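Local coordinates for PH1570-like domain-containing protein (Pyrococcus horikoshii, PDB 2HQ4) that is of unknown function and represents the Ph1570 family, folded as an antiparallel sheet with helices packed against it, at residues Arg40-Ala45 with Asn152-Tyr157. Sequence-based numbering, arbitrary orientation.
Sequences RKVLLA and NKILKY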
loop_
_atom_site.group_PDB
_atom_site.type_symbol
_atom_site.label_atom_id
_atom_site.label_comp_id
_atom_site.label_asym_id
_atom_site.label_seq_id
_atom_site.Cartn_x
_atom_site.Cartn_y
_atom_site.Cartn_z
ATOM N N ARG A 40 -0.443 1.924 7.710
ATOM C CA ARG A 40 -0.456 0.572 8.311
ATOM C C ARG A 40 -1.794 -0.164 8.241
ATOM O O ARG A 40 -1.825 -1.383 8.055
ATOM C CB ARG A 40 0.186 0.543 9.702
ATOM C CG ARG A 40 1.771 0.572 9.642
ATOM C CD ARG A 40 2.413 0.998 10.987
ATOM N NE ARG A 40 1.613 2.064 11.602
ATOM C CZ ARG A 40 1.534 2.284 12.908
ATOM N NH1 ARG A 40 2.225 1.517 13.749
ATOM N NH2 ARG A 40 0.753 3.250 13.370
ATOM N N LYS A 41 -2.904 0.559 8.372
ATOM C CA LYS A 41 -4.212 -0.088 8.291
ATOM C C LYS A 41 -4.561 -0.583 6.860
ATOM O O LYS A 41 -5.286 -1.550 6.691
ATOM C CB LYS A 41 -5.317 0.844 8.844
ATOM C CG LYS A 41 -5.276 1.040 10.393
ATOM C CD LYS A 41 -6.528 1.829 10.837
ATOM C CE LYS A 41 -6.445 2.260 12.321
ATOM N NZ LYS A 41 -7.715 2.982 12.680
ATOM N N VAL A 42 -4.091 0.125 5.835
ATOM C CA VAL A 42 -4.203 -0.401 4.459
ATOM C C VAL A 42 -3.435 -1.732 4.352
ATOM O O VAL A 42 -3.943 -2.723 3.811
ATOM C CB VAL A 42 -3.658 0.627 3.402
ATOM C CG1 VAL A 42 -3.739 0.026 1.976
ATOM C CG2 VAL A 42 -4.458 1.916 3.504
ATOM N N LEU A 43 -2.238 -1.787 4.921
ATOM C CA LEU A 43 -1.456 -3.020 4.851
ATOM C C LEU A 43 -2.159 -4.159 5.629
ATOM O O LEU A 43 -2.237 -5.320 5.166
ATOM C CB LEU A 43 -0.025 -2.742 5.330
ATOM C CG LEU A 43 0.984 -2.348 4.213
ATOM C CD1 LEU A 43 0.517 -1.210 3.309
ATOM C CD2 LEU A 43 2.273 -2.011 4.893
ATOM N N LEU A 44 -2.725 -3.824 6.789
ATOM C CA LEU A 44 -3.507 -4.806 7.577
ATOM C C LEU A 44 -4.672 -5.361 6.794
ATOM O O LEU A 44 -4.925 -6.583 6.791
ATOM C CB LEU A 44 -4.066 -4.162 8.866
ATOM C CG LEU A 44 -3.011 -3.870 9.910
ATOM C CD1 LEU A 44 -3.632 -3.076 11.119
ATOM C CD2 LEU A 44 -2.483 -5.211 10.377
ATOM N N ALA A 45 -5.391 -4.479 6.109
ATOM C CA ALA A 45 -6.515 -4.923 5.285
ATOM C C ALA A 45 -6.052 -5.837 4.144
ATOM O O ALA A 45 -6.721 -6.825 3.819
ATOM C CB ALA A 45 -7.273 -3.706 4.743
ATOM N N ASN A 152 -4.080 -2.927 -7.416
ATOM C CA ASN A 152 -5.513 -3.101 -7.078
ATOM C C ASN A 152 -5.780 -3.484 -5.634
ATOM O O ASN A 152 -6.821 -3.129 -5.094
ATOM C CB ASN A 152 -6.216 -4.122 -8.012
ATOM C CG ASN A 152 -6.014 -3.761 -9.514
ATOM O OD1 ASN A 152 -6.964 -3.356 -10.208
ATOM N ND2 ASN A 152 -4.777 -3.866 -9.981
ATOM N N LYS A 153 -4.871 -4.246 -5.058
ATOM C CA LYS A 153 -4.948 -4.662 -3.653
ATOM C C LYS A 153 -4.884 -3.438 -2.722
ATOM O O LYS A 153 -5.515 -3.434 -1.650
ATOM C CB LYS A 153 -3.807 -5.599 -3.338
ATOM C CG LYS A 153 -3.861 -6.944 -4.155
ATOM C CD LYS A 153 -2.687 -7.840 -3.721
ATOM C CE LYS A 153 -2.623 -9.198 -4.487
ATOM N NZ LYS A 153 -3.929 -9.703 -5.001
ATOM N N ILE A 154 -4.079 -2.454 -3.114
ATOM C CA ILE A 154 -3.944 -1.166 -2.392
ATOM C C ILE A 154 -5.117 -0.262 -2.644
ATOM O O ILE A 154 -5.700 0.287 -1.689
ATOM C CB ILE A 154 -2.595 -0.443 -2.737
ATOM C CG1 ILE A 154 -1.398 -1.265 -2.253
ATOM C CG2 ILE A 154 -2.484 0.982 -2.105
ATOM C CD1 ILE A 154 -0.094 -0.913 -3.004
ATOM N N LEU A 155 -5.495 -0.118 -3.916
ATOM C CA LEU A 155 -6.506 0.844 -4.340
ATOM C C LEU A 155 -7.835 0.578 -3.643
ATOM O O LEU A 155 -8.605 1.515 -3.395
ATOM C CB LEU A 155 -6.690 0.799 -5.856
ATOM C CG LEU A 155 -5.583 1.373 -6.751
ATOM C CD1 LEU A 155 -5.876 1.090 -8.258
ATOM C CD2 LEU A 155 -5.432 2.869 -6.460
ATOM N N LYS A 156 -8.060 -0.691 -3.288
ATOM C CA LYS A 156 -9.309 -1.123 -2.627
ATOM C C LYS A 156 -9.496 -0.481 -1.226
ATOM O O LYS A 156 -10.633 -0.295 -0.758
ATOM C CB LYS A 156 -9.317 -2.643 -2.530
ATOM C CG LYS A 156 -10.458 -3.240 -1.738
ATOM C CD LYS A 156 -10.441 -4.775 -1.794
ATOM C CE LYS A 156 -10.157 -5.278 -3.199
ATOM N NZ LYS A 156 -10.212 -6.763 -3.224
ATOM N N TYR A 157 -8.387 -0.128 -0.586
ATOM C CA TYR A 157 -8.407 0.238 0.835
ATOM C C TYR A 157 -7.893 1.628 1.141
ATOM O O TYR A 157 -7.925 2.058 2.317
ATOM C CB TYR A 157 -7.613 -0.770 1.661
ATOM C CG TYR A 157 -8.211 -2.146 1.599
ATOM C CD1 TYR A 157 -9.498 -2.384 2.074
ATOM C CD2 TYR A 157 -7.480 -3.213 1.091
ATOM C CE1 TYR A 157 -10.051 -3.666 2.023
ATOM C CE2 TYR A 157 -8.023 -4.494 1.034
ATOM C CZ TYR A 157 -9.298 -4.701 1.495
ATOM O OH TYR A 157 -9.819 -5.966 1.440
#
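Ala45 and Val42, one turn apart on helix 40-55, meet Tyr157 of segment 152-157, where helix 40-55 and helix 150-155 pack on each other and on the antiparallel sheet of this Ph1570-family fold. The chief contact is a CH-pi interaction: Ala45 CB stands 3.5 Å from the centroid of the Tyr157 ring, only 7° off the ring normal. The opposite face carries Lys156 CG, likewise over the ring centre, so the phenol is clamped between a methyl and an aliphatic chain. Tyr157 holds its CG anti to its own carbonyl carbon (chi1 -63°), which stands the ring up along helix 40-55 and carries its hydroxyl to Glu49, farther along that helix, for a hydrogen bond. The same glutamate, outside both segments, forms a salt bridge with Lys156 NZ, so Tyr157 and Lys156 are held by the two oxygens of one carboxylate. Val42 packs at the base of Tyr157, CG1 on its CB and CG2 against its carbonyl. With CG1 anti to the backbone N (chi1 178°), that methyl reaches Tyr157 CB at 4.0 Å and, more loosely, Ile154 CG2 at 4.4 Å. Val42 and Ile154 both also touch Phe143 of strand 141-145, which links the helix pair to the sheet. A leucine in place of Tyr157 would probably leave the Ala45 methyl without its flat aromatic partner and Glu49 without the phenol hydroxyl in this buried site. Next to the ring the backbone turns, Tyr157 N bonding to Ile154 O at 2.9 Å, and the other Val42 methyl, CG2, rests 3.7 Å from Tyr157 O.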